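Local coordinates for Rab5 protein, putative (Plasmodium falciparum, PDB 3CLV) that is a putative Rab5 protein of the Ras-like small G-protein family, with guanosine-5'-diphosphate held in its nucleotide pocket, at residues 23-26 / 27-31; 190-193 / 194-198; 101-104 / 105-108. All blocks are in the same frame, centred on the assembly; numbering follows the deposited sequence.

Contact 1 lies within helix 20-29 and the turn at its end, contact 2 within the start of helix 191-206, and the two meet through their side chains: Leu27 packs on Phe195 and Ile23 on Ile194, with the centres about 12 Å apart. All three contacts are partly buried, but contact 2 lies nearest the centre of the chain and contact 3 is the most peripheral. Contact 1 has a salt bridge at its surface, contact 2 an asparagine pair and a lysine lying against a tyrosine. Contact 3 belongs to the loop after strand 92-99 and touches neither of the others. Its turn is of the 3-10 kind, and its chemistry is mainly hydrogen bonds to backbone atoms.

Contact 1. Residues 23-26 / 27-31; sequences IVLR and LTKDT
Arg26 reaches across the final turn of helix 20-29 to Asp30. Its CB lies 4.0 Å from Thr31 O, and CG continues past Leu27 N. Two bends, chi2 96° and chi3 -101°, then fold the chain back over the turn, so that NE comes 3.6 Å from Asp30 OD1 and the guanidinium has the Thr31 carbonyl carbon over the centre of one face. At the tip, NH2 forms a salt bridge with Asp30 OD1 at 2.9 Å. The two flat groups are turned 57° apart, and OD1 is approached from above the carboxylate plane. Asp30 has positive phi, the first residue to leave the helical conformation. One turn back, Val24 O takes two bonds from Thr28, from OG1 at 2.7 Å and from N at 2.9 Å, arriving from opposite faces of the carbonyl. Leu25 packs alongside, its CD1 3.8 Å from Lys29 CD and its CD2 3.7 Å from Thr31 CG2. Leu27 packs against Tyr47 of strand 43-50. The helix follows the probable P-loop of this Ras-like fold. Its far end, exposed at Asp30, carries the Arg26-Asp30 pair; with so oblique an approach, the attraction is probably more electrostatic than lone-pair directed.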
loop_
_atom_site.group_PDB
_atom_site.type_symbol
_atom_site.label_atom_id
_atom_site.label_comp_id
_atom_site.label_asym_id
_atom_site.label_seq_id
_atom_site.Cartn_x
_atom_site.Cartn_y
_atom_site.Cartn_z
ATOM N N ILE A 23 -4.840 14.686 14.463
ATOM C CA ILE A 23 -3.455 14.281 14.713
ATOM C C ILE A 23 -2.567 14.641 13.515
ATOM O O ILE A 23 -1.478 15.189 13.689
ATOM C CB ILE A 23 -3.357 12.766 15.063
ATOM C CG1 ILE A 23 -4.020 12.493 16.410
ATOM C CG2 ILE A 23 -1.880 12.270 15.064
ATOM C CD1 ILE A 23 -4.284 10.991 16.678
ATOM N N VAL A 24 -3.025 14.331 12.299
ATOM C CA VAL A 24 -2.277 14.668 11.087
ATOM C C VAL A 24 -2.115 16.197 10.910
ATOM O O VAL A 24 -1.045 16.670 10.551
ATOM C CB VAL A 24 -2.910 14.025 9.817
ATOM C CG1 VAL A 24 -2.364 14.661 8.497
ATOM C CG2 VAL A 24 -2.718 12.513 9.830
ATOM N N LEU A 25 -3.177 16.960 11.154
ATOM C CA LEU A 25 -3.083 18.406 10.961
ATOM C C LEU A 25 -2.108 19.074 11.944
ATOM O O LEU A 25 -1.324 19.964 11.568
ATOM C CB LEU A 25 -4.464 19.050 11.049
ATOM C CG LEU A 25 -4.485 20.524 10.627
ATOM C CD1 LEU A 25 -4.186 20.645 9.121
ATOM C CD2 LEU A 25 -5.822 21.120 10.977
ATOM N N ARG A 26 -2.178 18.643 13.200
ATOM C CA ARG A 26 -1.325 19.140 14.276
ATOM C C ARG A 26 0.108 18.719 13.978
ATOM O O ARG A 26 1.022 19.536 14.041
ATOM C CB ARG A 26 -1.801 18.560 15.611
ATOM C CG ARG A 26 -1.035 18.995 16.838
ATOM C CD ARG A 26 -1.778 20.153 17.481
ATOM N NE ARG A 26 -1.163 21.402 17.137
ATOM C CZ ARG A 26 -1.569 22.589 17.565
ATOM N NH1 ARG A 26 -2.640 22.719 18.349
ATOM N NH2 ARG A 26 -0.887 23.645 17.188
ATOM N N LEU A 27 0.285 17.453 13.603
ATOM C CA LEU A 27 1.611 16.935 13.275
ATOM C C LEU A 27 2.266 17.682 12.117
ATOM O O LEU A 27 3.422 18.115 12.230
ATOM C CB LEU A 27 1.562 15.428 12.991
ATOM C CG LEU A 27 2.907 14.798 12.645
ATOM C CD1 LEU A 27 3.720 14.621 13.924
ATOM C CD2 LEU A 27 2.695 13.470 11.909
ATOM N N THR A 28 1.529 17.864 11.025
ATOM C CA THR A 28 2.127 18.346 9.788
ATOM C C THR A 28 2.047 19.856 9.574
ATOM O O THR A 28 2.870 20.433 8.845
ATOM C CB THR A 28 1.569 17.593 8.573
ATOM O OG1 THR A 28 0.155 17.830 8.466
ATOM C CG2 THR A 28 1.829 16.084 8.747
ATOM N N LYS A 29 1.079 20.504 10.217
ATOM C CA LYS A 29 0.833 21.916 9.970
ATOM C C LYS A 29 0.686 22.730 11.267
ATOM O O LYS A 29 0.392 23.932 11.228
ATOM C CB LYS A 29 -0.379 22.065 9.043
ATOM C CG LYS A 29 -0.123 21.518 7.636
ATOM C CD LYS A 29 -1.372 21.481 6.767
ATOM C CE LYS A 29 -1.037 21.063 5.326
ATOM N NZ LYS A 29 -2.241 21.052 4.434
ATOM N N ASP A 30 0.915 22.072 12.406
ATOM C CA ASP A 30 0.862 22.701 13.726
ATOM C C ASP A 30 -0.416 23.529 13.921
ATOM O O ASP A 30 -0.368 24.676 14.392
ATOM C CB ASP A 30 2.132 23.523 13.968
ATOM C CG ASP A 30 2.340 23.867 15.422
ATOM O OD1 ASP A 30 1.867 23.123 16.305
ATOM O OD2 ASP A 30 2.981 24.908 15.671
ATOM N N THR A 31 -1.546 22.927 13.542
ATOM C CA THR A 31 -2.839 23.593 13.487
ATOM C C THR A 31 -3.919 22.657 14.005
ATOM O O THR A 31 -3.835 21.443 13.808
ATOM C CB THR A 31 -3.204 23.991 12.017
ATOM O OG1 THR A 31 -2.370 25.065 11.608
ATOM C CG2 THR A 31 -4.651 24.462 11.905
#

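Contact 2. Residues 190-193 / 194-198; sequences NIKN and IFYML
Lys192 and Tyr196, one turn apart on helix 191-206, lie side by side. That spacing puts both on one flank, and matching first torsions (chi1 -72° and -67°) make them run in the same direction. Lys192 CB makes an off-centre CH-pi contact, 4.2 Å from the centroid of the Tyr196 ring, and the aliphatic chain runs on until CD is 3.4 Å from Tyr196 OH; bends at chi3 and chi4 follow. A chi2 of -13° turns one ring face to the backbone, where Lys192 O sits 3.4 Å above the ring plane, toward its rim. The same oxygen accepts Tyr196 N at 3.0 Å. This is the opening of the C-terminal helix of the Ras-like fold, packed against the sheet: Ile194 packs on Ile121 and Val153, Leu198 on Ile121 and Ile151, and Phe195 meets Phe95 edge-to-face. In the first turn Asn193 ND2 gives a 2.7 Å bond to Asn190 OD1, which lies in the plane of the donor amide, while Asn190 ND2 is bonded to Gln182 O. Met197 CG passes 3.3 Å from Asn193 O, the chain runs on extended to SD, and the turn at chi3 sets only the terminal CE; the side chain packs on Ile181 and Ile151.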
loop_
_atom_site.group_PDB
_atom_site.type_symbol
_atom_site.label_atom_id
_atom_site.label_comp_id
_atom_site.label_asym_id
_atom_site.label_seq_id
_atom_site.Cartn_x
_atom_site.Cartn_y
_atom_site.Cartn_z
ATOM N N ASN A 190 1.967 15.518 23.110
ATOM C CA ASN A 190 2.436 14.152 22.762
ATOM C C ASN A 190 2.179 13.711 21.315
ATOM O O ASN A 190 2.380 12.544 20.968
ATOM C CB ASN A 190 1.869 13.098 23.740
ATOM C CG ASN A 190 2.668 12.999 25.040
ATOM O OD1 ASN A 190 3.809 13.447 25.122
ATOM N ND2 ASN A 190 2.072 12.393 26.047
ATOM N N ILE A 191 1.751 14.650 20.475
ATOM C CA ILE A 191 1.486 14.345 19.064
ATOM C C ILE A 191 2.741 13.925 18.317
ATOM O O ILE A 191 2.753 12.850 17.706
ATOM C CB ILE A 191 0.738 15.502 18.343
ATOM C CG1 ILE A 191 -0.614 15.764 19.023
ATOM C CG2 ILE A 191 0.587 15.226 16.818
ATOM C CD1 ILE A 191 -1.646 14.601 18.942
ATOM N N LYS A 192 3.796 14.746 18.381
ATOM C CA LYS A 192 5.081 14.400 17.773
ATOM C C LYS A 192 5.645 13.143 18.425
ATOM O O LYS A 192 6.262 12.309 17.743
ATOM C CB LYS A 192 6.106 15.546 17.889
ATOM C CG LYS A 192 5.841 16.766 16.992
ATOM C CD LYS A 192 7.036 17.731 17.156
ATOM C CE LYS A 192 6.632 19.195 17.217
ATOM N NZ LYS A 192 6.949 19.881 15.917
ATOM N N ASN A 193 5.390 12.998 19.725
ATOM C CA ASN A 193 5.901 11.866 20.507
ATOM C C ASN A 193 5.345 10.516 20.022
ATOM O O ASN A 193 5.992 9.484 20.164
ATOM C CB ASN A 193 5.614 12.058 22.006
ATOM C CG ASN A 193 6.580 13.044 22.694
ATOM O OD1 ASN A 193 7.717 13.227 22.278
ATOM N ND2 ASN A 193 6.122 13.645 23.788
ATOM N N ILE A 194 4.151 10.521 19.425
ATOM C CA ILE A 194 3.657 9.282 18.795
ATOM C C ILE A 194 4.744 8.743 17.859
ATOM O O ILE A 194 5.099 7.571 17.886
ATOM C CB ILE A 194 2.374 9.524 17.942
ATOM C CG1 ILE A 194 1.186 9.938 18.813
ATOM C CG2 ILE A 194 2.055 8.278 17.082
ATOM C CD1 ILE A 194 -0.035 10.486 17.997
ATOM N N PHE A 195 5.268 9.619 17.019
ATOM C CA PHE A 195 6.173 9.228 15.972
ATOM C C PHE A 195 7.594 9.089 16.492
ATOM O O PHE A 195 8.364 8.311 15.943
ATOM C CB PHE A 195 6.046 10.213 14.810
ATOM C CG PHE A 195 4.699 10.132 14.143
ATOM C CD1 PHE A 195 4.473 9.206 13.130
ATOM C CD2 PHE A 195 3.639 10.926 14.588
ATOM C CE1 PHE A 195 3.235 9.105 12.531
ATOM C CE2 PHE A 195 2.389 10.833 14.013
ATOM C CZ PHE A 195 2.177 9.916 12.978
ATOM N N TYR A 196 7.911 9.784 17.589
ATOM C CA TYR A 196 9.221 9.609 18.243
ATOM C C TYR A 196 9.341 8.180 18.752
ATOM O O TYR A 196 10.364 7.518 18.523
ATOM C CB TYR A 196 9.425 10.584 19.417
ATOM C CG TYR A 196 9.537 12.055 19.027
ATOM C CD1 TYR A 196 9.733 12.443 17.705
ATOM C CD2 TYR A 196 9.473 13.054 19.998
ATOM C CE1 TYR A 196 9.828 13.793 17.352
ATOM C CE2 TYR A 196 9.565 14.398 19.658
ATOM C CZ TYR A 196 9.741 14.756 18.336
ATOM O OH TYR A 196 9.849 16.091 18.002
ATOM N N MET A 197 8.288 7.723 19.432
ATOM C CA MET A 197 8.205 6.379 19.997
ATOM C C MET A 197 8.278 5.305 18.910
ATOM O O MET A 197 9.032 4.320 19.043
ATOM C CB MET A 197 6.924 6.227 20.826
ATOM C CG MET A 197 6.921 7.024 22.166
ATOM S SD MET A 197 5.416 6.755 23.141
ATOM C CE MET A 197 5.696 5.121 23.778
ATOM N N LEU A 198 7.504 5.501 17.836
ATOM C CA LEU A 198 7.543 4.606 16.678
ATOM C C LEU A 198 8.918 4.548 16.038
ATOM O O LEU A 198 9.416 3.465 15.741
ATOM C CB LEU A 198 6.516 5.026 15.620
ATOM C CG LEU A 198 5.043 4.745 15.940
ATOM C CD1 LEU A 198 4.136 5.289 14.821
ATOM C CD2 LEU A 198 4.827 3.237 16.143
#

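Contact 3. Residues 101-104 / 105-108; sequences AGQE and RYAS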
loop_
_atom_site.group_PDB
_atom_site.type_symbol
_atom_site.label_atom_id
_atom_site.label_comp_id
_atom_site.label_asym_id
_atom_site.label_seq_id
_atom_site.Cartn_x
_atom_site.Cartn_y
_atom_site.Cartn_z
ATOM N N ALA A 101 -9.546 7.238 7.539
ATOM C CA ALA A 101 -10.462 8.385 7.322
ATOM C C ALA A 101 -11.896 8.029 6.960
ATOM O O ALA A 101 -12.552 8.785 6.222
ATOM C CB ALA A 101 -9.900 9.344 6.264
ATOM N N GLY A 102 -12.379 6.903 7.482
ATOM C CA GLY A 102 -13.741 6.438 7.197
ATOM C C GLY A 102 -13.776 5.065 6.536
ATOM O O GLY A 102 -14.762 4.338 6.675
ATOM N N GLN A 103 -12.696 4.696 5.844
ATOM C CA GLN A 103 -12.625 3.405 5.144
ATOM C C GLN A 103 -12.473 2.189 6.060
ATOM O O GLN A 103 -12.654 1.046 5.626
ATOM C CB GLN A 103 -11.519 3.423 4.080
ATOM C CG GLN A 103 -11.684 4.540 3.036
ATOM C CD GLN A 103 -12.695 4.200 1.954
ATOM O OE1 GLN A 103 -13.515 3.310 2.118
ATOM N NE2 GLN A 103 -12.617 4.900 0.828
ATOM N N GLU A 104 -12.162 2.434 7.331
ATOM C CA GLU A 104 -12.085 1.369 8.336
ATOM C C GLU A 104 -13.437 0.641 8.496
ATOM O O GLU A 104 -13.487 -0.468 9.023
ATOM C CB GLU A 104 -11.609 1.937 9.689
ATOM C CG GLU A 104 -12.634 2.868 10.401
ATOM C CD GLU A 104 -12.610 4.321 9.921
ATOM O OE1 GLU A 104 -11.673 4.698 9.179
ATOM O OE2 GLU A 104 -13.522 5.093 10.323
ATOM N N ARG A 105 -14.516 1.275 8.034
ATOM C CA ARG A 105 -15.853 0.651 7.996
ATOM C C ARG A 105 -15.959 -0.511 6.993
ATOM O O ARG A 105 -16.812 -1.407 7.142
ATOM C CB ARG A 105 -16.911 1.713 7.669
ATOM C CG ARG A 105 -17.065 2.763 8.758
ATOM C CD ARG A 105 -17.958 3.899 8.315
ATOM N NE ARG A 105 -17.325 4.742 7.298
ATOM C CZ ARG A 105 -17.930 5.746 6.671
ATOM N NH1 ARG A 105 -19.199 6.037 6.952
ATOM N NH2 ARG A 105 -17.275 6.458 5.758
ATOM N N TYR A 106 -15.092 -0.511 5.985
ATOM C CA TYR A 106 -15.235 -1.435 4.871
ATOM C C TYR A 106 -14.195 -2.554 4.884
ATOM O O TYR A 106 -13.004 -2.320 4.657
ATOM C CB TYR A 106 -15.247 -0.650 3.560
ATOM C CG TYR A 106 -16.290 0.446 3.573
ATOM C CD1 TYR A 106 -17.638 0.148 3.382
ATOM C CD2 TYR A 106 -15.937 1.776 3.808
ATOM C CE1 TYR A 106 -18.606 1.148 3.408
ATOM C CE2 TYR A 106 -16.895 2.779 3.838
ATOM C CZ TYR A 106 -18.228 2.458 3.636
ATOM O OH TYR A 106 -19.193 3.446 3.660
ATOM N N ALA A 107 -14.667 -3.777 5.152
ATOM C CA ALA A 107 -13.783 -4.929 5.385
ATOM C C ALA A 107 -12.962 -5.302 4.166
ATOM O O ALA A 107 -11.878 -5.870 4.292
ATOM C CB ALA A 107 -14.584 -6.146 5.880
ATOM N N SER A 108 -13.487 -4.989 2.986
ATOM C CA SER A 108 -12.793 -5.280 1.741
ATOM C C SER A 108 -11.827 -4.155 1.306
ATOM O O SER A 108 -11.061 -4.322 0.357
ATOM C CB SER A 108 -13.814 -5.567 0.646
ATOM O OG SER A 108 -14.235 -4.363 0.039
#
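Gly102 and Arg105 are joined by a nearly straight hydrogen bond, with Arg105 NE 2.7 Å from Gly102 O and an angle of 176° at the hydrogen. The oxygen lies in the guanidinium plane, at its edge, and a bend at chi3 (-71°) brings the group round to meet it. Arg105 N adds a weak, long bond to the same oxygen at 3.4 Å, so the side chain closes over the turn that its own backbone makes. Next along, Tyr106 N donates to Gln103 O at 2.9 Å. A further polar link is within the first half: Glu104 OE1 accepts Gly102 N at 2.9 Å and also bonds Thr100 OG1. Two bonds hold OE1; the one from Gly102 N ties the glutamate to the backbone of the glycine, whose phi is positive.

The remaining contacts are nonbonded. Gln103 OE1 comes 3.3 Å from Tyr106 CD2, the amide and ring planes 69° apart. Between the adjacent Arg105 and Tyr106, the tyrosine OH stands over the centre of the guanidinium, while Arg105 CB lies over a ring face, toward its rim. Gln103 also packs on Ser108 of the second subunit.

The sequence Ala-Gly-Gln-Glu belongs to the motif at the start of switch II in Ras-like proteins. The loop leaves strand 92-99 and leads to helix 110-114, and Glu104 touches the probable P-loop between strand 8-13 and helix 20-29.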